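PDB 6LR3: macrophage migration inhibitory factor from Oncomelania hupensis, which belongs to the macrophage migration inhibitory factor family of small alpha/beta proteins and assembles from three copies of one chain. Local coordinates for residues K13-P16 against V17-A21; V62-I65 against G66-N69; I100-A104 against L105-F109. All blocks are in the same frame, centred on the assembly; numbering follows the deposited sequence.

Contact 1: K13-P16 against V17-A21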
loop_
_atom_site.group_PDB
_atom_site.type_symbol
_atom_site.label_atom_id
_atom_site.label_comp_id
_atom_site.label_asym_id
_atom_site.label_seq_id
_atom_site.Cartn_x
_atom_site.Cartn_y
_atom_site.Cartn_z
ATOM N N LYS B 13 1.807 19.451 9.926
ATOM C CA LYS B 13 1.613 20.871 10.322
ATOM C C LYS B 13 1.885 21.802 9.125
ATOM O O LYS B 13 1.399 22.932 9.149
ATOM C CB LYS B 13 2.492 21.245 11.514
ATOM C CG LYS B 13 3.978 21.266 11.236
ATOM C CD LYS B 13 4.572 22.612 10.914
ATOM C CE LYS B 13 5.930 22.509 10.252
ATOM N NZ LYS B 13 6.052 23.472 9.122
ATOM N N SER B 14 2.650 21.364 8.123
ATOM C CA SER B 14 3.034 22.169 6.937
ATOM C C SER B 14 1.957 22.091 5.852
ATOM O O SER B 14 2.064 22.844 4.887
ATOM C CB SER B 14 4.340 21.736 6.367
ATOM O OG SER B 14 5.364 21.800 7.356
ATOM N N ILE B 15 1.004 21.178 5.974
ATOM C CA ILE B 15 0.042 20.872 4.881
ATOM C C ILE B 15 -1.250 21.613 5.127
ATOM O O ILE B 15 -1.816 21.546 6.205
ATOM C CB ILE B 15 -0.189 19.357 4.792
ATOM C CG1 ILE B 15 1.134 18.635 4.588
ATOM C CG2 ILE B 15 -1.186 19.042 3.671
ATOM C CD1 ILE B 15 1.008 17.145 4.521
ATOM N N PRO B 16 -1.790 22.311 4.111
ATOM C CA PRO B 16 -3.060 22.998 4.263
ATOM C C PRO B 16 -4.147 22.041 4.726
ATOM O O PRO B 16 -4.209 20.897 4.261
ATOM C CB PRO B 16 -3.345 23.549 2.873
ATOM C CG PRO B 16 -1.993 23.745 2.305
ATOM C CD PRO B 16 -1.226 22.545 2.778
ATOM N N VAL B 17 -5.007 22.522 5.607
ATOM C CA VAL B 17 -6.048 21.652 6.225
ATOM C C VAL B 17 -6.996 21.134 5.136
ATOM O O VAL B 17 -7.581 20.082 5.365
ATOM C CB VAL B 17 -6.833 22.424 7.310
ATOM C CG1 VAL B 17 -5.929 22.767 8.481
ATOM C CG2 VAL B 17 -7.481 23.673 6.754
ATOM N N PHE B 18 -7.138 21.847 4.001
ATOM C CA PHE B 18 -8.112 21.475 2.951
ATOM C C PHE B 18 -7.436 20.637 1.868
ATOM O O PHE B 18 -8.087 20.334 0.885
ATOM C CB PHE B 18 -8.831 22.691 2.383
ATOM C CG PHE B 18 -7.938 23.660 1.673
ATOM C CD1 PHE B 18 -7.230 24.635 2.348
ATOM C CD2 PHE B 18 -7.850 23.615 0.285
ATOM C CE1 PHE B 18 -6.488 25.569 1.641
ATOM C CE2 PHE B 18 -7.034 24.502 -0.405
ATOM C CZ PHE B 18 -6.368 25.477 0.280
ATOM N N PHE B 19 -6.199 20.219 2.054
ATOM C CA PHE B 19 -5.441 19.436 1.037
ATOM C C PHE B 19 -6.233 18.189 0.639
ATOM O O PHE B 19 -6.471 18.001 -0.560
ATOM C CB PHE B 19 -4.055 19.066 1.559
ATOM C CG PHE B 19 -3.294 18.176 0.617
ATOM C CD1 PHE B 19 -2.907 18.574 -0.643
ATOM C CD2 PHE B 19 -3.032 16.887 0.987
ATOM C CE1 PHE B 19 -2.189 17.733 -1.474
ATOM C CE2 PHE B 19 -2.192 16.077 0.231
ATOM C CZ PHE B 19 -1.825 16.488 -1.026
ATOM N N GLN B 20 -6.646 17.359 1.593
ATOM C CA GLN B 20 -7.351 16.105 1.223
ATOM C C GLN B 20 -8.692 16.414 0.540
ATOM O O GLN B 20 -9.038 15.710 -0.417
ATOM C CB GLN B 20 -7.579 15.211 2.428
ATOM C CG GLN B 20 -6.334 14.470 2.854
ATOM C CD GLN B 20 -6.489 14.010 4.280
ATOM O OE1 GLN B 20 -6.408 14.857 5.195
ATOM N NE2 GLN B 20 -6.747 12.710 4.461
ATOM N N ALA B 21 -9.433 17.411 1.006
ATOM C CA ALA B 21 -10.694 17.865 0.378
ATOM C C ALA B 21 -10.423 18.318 -1.045
ATOM O O ALA B 21 -11.192 17.970 -1.955
ATOM C CB ALA B 21 -11.314 18.976 1.199
#
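The backbone N of F19 donates to O of P16 across 3.0 Å, and this bond closes the type I beta turn P16-V17-F18-F19 that leads into helix 19-31 of the MIF fold. The N-H...O angle of 159° makes the bond fairly straight at the hydrogen. At the acceptor the approach is tilted, for the donor stands well above the carbonyl plane of P16. The next nitrogen back, N of F18, is about as close to that oxygen, but its angle is too poor for a bond, so the evidence gives this turn a single closing link. F18 itself holds the N-cap position, and F19 is the first residue of the helix.

The two phenylalanines part here: F19 leads its ring away from the turn, while F18 returns its ring to P16. F19 has CG anti to its backbone N (chi1 175°), which carries the ring off toward the protein interior while CB stays behind near the turn. The meeting partner there is CG2 of I15, 3.6 Å from CB of F19; the same methyl approaches CG and CD2 of the ring obliquely. Both residues are buried. The pair lies between the start of helix 19-31 and helix 70-88, where F19 packs on M83 and F84 and I15 reaches L88; L42 of strand 39-43 is also against F19.

On the outer side F18 has CG between its backbone N and carbonyl carbon (chi1 64°), a setting that brings the ring back to P16. Its ring also meets H87 edge-to-face, and P16 touches H87 as well. The closest side-chain approach between proline and phenylalanine is 3.9 Å, from CB of P16 to CE1 of F18.

Contact 2: V62-I65 against G66-N69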
loop_
_atom_site.group_PDB
_atom_site.type_symbol
_atom_site.label_atom_id
_atom_site.label_comp_id
_atom_site.label_asym_id
_atom_site.label_seq_id
_atom_site.Cartn_x
_atom_site.Cartn_y
_atom_site.Cartn_z
ATOM N N VAL B 62 -2.770 6.048 -7.117
ATOM C CA VAL B 62 -4.161 6.248 -7.546
ATOM C C VAL B 62 -4.721 4.890 -7.914
ATOM O O VAL B 62 -4.282 4.334 -8.881
ATOM C CB VAL B 62 -4.248 7.224 -8.723
ATOM C CG1 VAL B 62 -5.683 7.378 -9.189
ATOM C CG2 VAL B 62 -3.615 8.571 -8.358
ATOM N N GLU B 63 -5.574 4.340 -7.061
ATOM C CA GLU B 63 -6.272 3.059 -7.287
ATOM C C GLU B 63 -7.651 3.398 -7.846
ATOM O O GLU B 63 -8.386 4.164 -7.219
ATOM C CB GLU B 63 -6.352 2.246 -6.009
ATOM C CG GLU B 63 -5.004 1.735 -5.521
ATOM C CD GLU B 63 -5.030 1.199 -4.098
ATOM O OE1 GLU B 63 -4.849 2.015 -3.184
ATOM O OE2 GLU B 63 -5.304 -0.026 -3.914
ATOM N N CYS B 64 -7.991 2.853 -8.995
ATOM C CA CYS B 64 -9.279 3.169 -9.646
ATOM C C CYS B 64 -9.740 1.985 -10.488
ATOM O O CYS B 64 -8.903 1.352 -11.133
ATOM C CB CYS B 64 -9.153 4.419 -10.500
ATOM S SG CYS B 64 -10.755 5.075 -11.038
ATOM N N ILE B 65 -11.034 1.717 -10.453
ATOM C CA ILE B 65 -11.698 0.772 -11.368
ATOM C C ILE B 65 -11.952 1.543 -12.670
ATOM O O ILE B 65 -12.688 2.545 -12.623
ATOM C CB ILE B 65 -12.997 0.223 -10.760
ATOM C CG1 ILE B 65 -12.732 -0.465 -9.415
ATOM C CG2 ILE B 65 -13.664 -0.745 -11.763
ATOM C CD1 ILE B 65 -14.029 -0.738 -8.634
ATOM N N GLY B 66 -11.336 1.119 -13.762
ATOM C CA GLY B 66 -11.359 1.847 -15.043
ATOM C C GLY B 66 -10.613 3.168 -14.974
ATOM O O GLY B 66 -9.885 3.394 -14.014
ATOM N N ARG B 67 -10.800 4.007 -15.995
ATOM C CA ARG B 67 -10.379 5.429 -16.057
ATOM C C ARG B 67 -8.881 5.608 -16.269
ATOM O O ARG B 67 -8.514 6.690 -16.725
ATOM C CB ARG B 67 -10.785 6.185 -14.788
ATOM C CG ARG B 67 -12.260 6.071 -14.462
ATOM C CD ARG B 67 -13.099 6.721 -15.561
ATOM N NE ARG B 67 -14.410 6.921 -14.981
ATOM C CZ ARG B 67 -15.395 6.036 -15.000
ATOM N NH1 ARG B 67 -15.257 4.879 -15.624
ATOM N NH2 ARG B 67 -16.526 6.303 -14.369
ATOM N N LEU B 68 -8.036 4.642 -15.922
ATOM C CA LEU B 68 -6.573 4.797 -15.993
ATOM C C LEU B 68 -6.060 4.303 -17.344
ATOM O O LEU B 68 -6.305 3.147 -17.727
ATOM C CB LEU B 68 -5.931 4.030 -14.847
ATOM C CG LEU B 68 -6.461 4.397 -13.474
ATOM C CD1 LEU B 68 -5.694 3.612 -12.400
ATOM C CD2 LEU B 68 -6.354 5.884 -13.229
ATOM N N ASN B 69 -5.334 5.181 -18.016
ATOM C CA ASN B 69 -4.734 4.904 -19.334
ATOM C C ASN B 69 -3.626 5.927 -19.508
ATOM O O ASN B 69 -3.573 6.899 -18.769
ATOM C CB ASN B 69 -5.803 4.943 -20.425
ATOM C CG ASN B 69 -6.441 6.310 -20.551
ATOM O OD1 ASN B 69 -5.798 7.261 -20.978
ATOM N ND2 ASN B 69 -7.681 6.440 -20.140
HETATM O O HOH W 1 -8.185 1.066 -13.993
#
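G66 faces C64 across the bend that follows strand 58-64 of the MIF fold, its O lying 3.5 Å from SG of C64. Its positive phi of 67° is one that favours glycine. Water 1 bridges the two arms of the bend, donating to O of C64 at 3.0 Å and to O of G66 at 2.9 Å. The latter oxygen also receives a weak bond from N of L68, which helps to fold the segment back on itself.

R67 follows, again with positive phi (75°). Its CB and CG both lie 3.9 Å from SG of C64, so the aliphatic root of the arginine rests alongside the sulfur. The chain then bends at chi2, and the guanidinium group finds its partners elsewhere: NE bonds to O of L31, the last residue of helix 19-31, and NH2 to O of Q32 just past it.

L68 returns its side chain to the strand. Its CG stands 4.0 Å from CB of C64, and CD1 lies 3.9 Å from O of V62, with CD2 more loosely set against CG1 of V62 at 4.4 Å. The branched end thus lies across alternate strand residues, V62 and C64, whose side chains share one face of the sheet, as expected for positions two apart.

N69 is the N-cap of the following helix, its OD1 accepting from N of S72. The bend therefore joins strand 58-64 to helix 70-88, with V62, C64 and L68 packed on L31 of helix 19-31, L68 also on M76 of helix 70-88, and F106 of the third subunit against L68.

Contact 3: I100-A104 against L105-F109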
loop_
_atom_site.group_PDB
_atom_site.type_symbol
_atom_site.label_atom_id
_atom_site.label_comp_id
_atom_site.label_asym_id
_atom_site.label_seq_id
_atom_site.Cartn_x
_atom_site.Cartn_y
_atom_site.Cartn_z
ATOM N N ILE B 100 -2.854 2.617 -10.466
ATOM C CA ILE B 100 -3.125 1.191 -10.155
ATOM C C ILE B 100 -4.541 0.843 -10.599
ATOM O O ILE B 100 -5.523 1.183 -9.940
ATOM C CB ILE B 100 -2.901 0.894 -8.670
ATOM C CG1 ILE B 100 -1.532 1.388 -8.190
ATOM C CG2 ILE B 100 -3.109 -0.599 -8.431
ATOM C CD1 ILE B 100 -1.246 1.128 -6.736
ATOM N N PRO B 101 -4.671 0.118 -11.720
ATOM C CA PRO B 101 -5.974 -0.330 -12.206
ATOM C C PRO B 101 -6.504 -1.423 -11.288
ATOM O O PRO B 101 -5.736 -2.278 -10.859
ATOM C CB PRO B 101 -5.719 -0.898 -13.608
ATOM C CG PRO B 101 -4.204 -0.901 -13.816
ATOM C CD PRO B 101 -3.556 -0.272 -12.608
ATOM N N VAL B 102 -7.760 -1.301 -10.896
ATOM C CA VAL B 102 -8.420 -2.276 -9.994
ATOM C C VAL B 102 -9.533 -2.970 -10.756
ATOM O O VAL B 102 -10.391 -2.301 -11.301
ATOM C CB VAL B 102 -8.966 -1.574 -8.748
ATOM C CG1 VAL B 102 -9.659 -2.589 -7.832
ATOM C CG2 VAL B 102 -7.870 -0.807 -8.047
ATOM N N PRO B 103 -9.543 -4.306 -10.823
ATOM C CA PRO B 103 -10.653 -5.008 -11.462
ATOM C C PRO B 103 -11.956 -4.847 -10.677
ATOM O O PRO B 103 -11.962 -4.984 -9.489
ATOM C CB PRO B 103 -10.222 -6.486 -11.484
ATOM C CG PRO B 103 -8.737 -6.441 -11.195
ATOM C CD PRO B 103 -8.532 -5.227 -10.295
ATOM N N ALA B 104 -13.055 -4.630 -11.410
ATOM C CA ALA B 104 -14.406 -4.437 -10.837
ATOM C C ALA B 104 -14.760 -5.615 -9.916
ATOM O O ALA B 104 -15.359 -5.369 -8.879
ATOM C CB ALA B 104 -15.417 -4.310 -11.956
ATOM N N LEU B 105 -14.447 -6.848 -10.284
ATOM C CA LEU B 105 -14.869 -8.037 -9.519
ATOM C C LEU B 105 -13.831 -8.362 -8.445
ATOM O O LEU B 105 -14.019 -9.368 -7.762
ATOM C CB LEU B 105 -15.096 -9.224 -10.461
ATOM C CG LEU B 105 -16.252 -9.011 -11.443
ATOM C CD1 LEU B 105 -16.399 -10.259 -12.308
ATOM C CD2 LEU B 105 -17.538 -8.735 -10.749
ATOM N N PHE B 106 -12.829 -7.504 -8.270
ATOM C CA PHE B 106 -11.806 -7.657 -7.203
ATOM C C PHE B 106 -11.905 -6.478 -6.242
ATOM O O PHE B 106 -10.950 -6.177 -5.508
ATOM C CB PHE B 106 -10.417 -7.810 -7.828
ATOM C CG PHE B 106 -10.169 -9.213 -8.317
ATOM C CD1 PHE B 106 -10.907 -9.741 -9.366
ATOM C CD2 PHE B 106 -9.248 -10.027 -7.687
ATOM C CE1 PHE B 106 -10.704 -11.049 -9.773
ATOM C CE2 PHE B 106 -9.047 -11.330 -8.100
ATOM C CZ PHE B 106 -9.764 -11.840 -9.152
ATOM N N CYS B 107 -13.056 -5.836 -6.189
ATOM C CA CYS B 107 -13.236 -4.681 -5.298
ATOM C C CYS B 107 -14.694 -4.629 -4.860
ATOM O O CYS B 107 -15.602 -4.670 -5.721
ATOM C CB CYS B 107 -12.817 -3.414 -6.004
ATOM S SG CYS B 107 -12.848 -2.010 -4.882
ATOM N N SER B 108 -14.909 -4.622 -3.564
ATOM C CA SER B 108 -16.267 -4.525 -2.983
ATOM C C SER B 108 -16.521 -3.103 -2.521
ATOM O O SER B 108 -15.600 -2.374 -2.135
ATOM C CB SER B 108 -16.459 -5.482 -1.852
ATOM O OG SER B 108 -15.550 -5.195 -0.807
ATOM N N PHE B 109 -17.794 -2.738 -2.554
ATOM C CA PHE B 109 -18.313 -1.526 -1.894
ATOM C C PHE B 109 -19.719 -1.868 -1.418
ATOM O O PHE B 109 -20.535 -2.346 -2.232
ATOM C CB PHE B 109 -18.357 -0.362 -2.871
ATOM C CG PHE B 109 -19.144 0.815 -2.353
ATOM C CD1 PHE B 109 -18.847 1.404 -1.143
ATOM C CD2 PHE B 109 -20.230 1.281 -3.070
ATOM C CE1 PHE B 109 -19.590 2.468 -0.671
ATOM C CE2 PHE B 109 -20.965 2.363 -2.605
ATOM C CZ PHE B 109 -20.667 2.938 -1.404
#
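The backbone reverses between P103 and F106, whose CA atoms are 5.1 Å apart, and the tight turn is closed by N of F106 donating to O of P103 at 2.9 Å with an N-H...O angle of 153°. The donor stands above the plane of the P103 carbonyl.

P103 and F106 meet at their roots: CB of the proline lies 3.9 Å from CB of the phenylalanine and equally near its CD1; the proline meets the ring obliquely. F106 has CG anti to its carbonyl carbon (chi1 -80°), and the far end of the ring leads away from the turn. Its side chain packs on N73 of the second subunit.

A second apolar touch spans the turn on its buried side. CG1 of V102 lies 3.7 Å from CB of C107, and its setting anti to the backbone N of V102 (chi1 179°) turns this methyl toward the cysteine. C107 also packs on I65, and V102 on E63.

The turn carries the chain from strand 95-101, which lies beside strand 58-64, to the short strand 107-109. This second strand pairs antiparallel with 112-113 in its own chain, and C107, S108 and F109 also pair antiparallel with a strand of the second subunit, extending the sheet across the interface.

Overall arrangement
From the N terminus, contact 1 comes first, where its turn ends the loop between strand 3-8 and helix 19-31. Contact 2 then bends the chain from strand 58-64 toward helix 70-88, and contact 3 carries it from strand 95-101 to strand 107-109. The three follow in series, with neither nesting nor crossing. Contacts 2 and 3 have centres 10 Å apart and touch through the neighbouring strands, with probable backbone hydrogen bonds from N of I100 to O of V62 and from N of V102 to O of C64. Contact 1 lies on the opposite side of the chain's centre from the other two, its centre about 24 Å from that of contact 2. Contacts 1 and 3 both reach the second subunit.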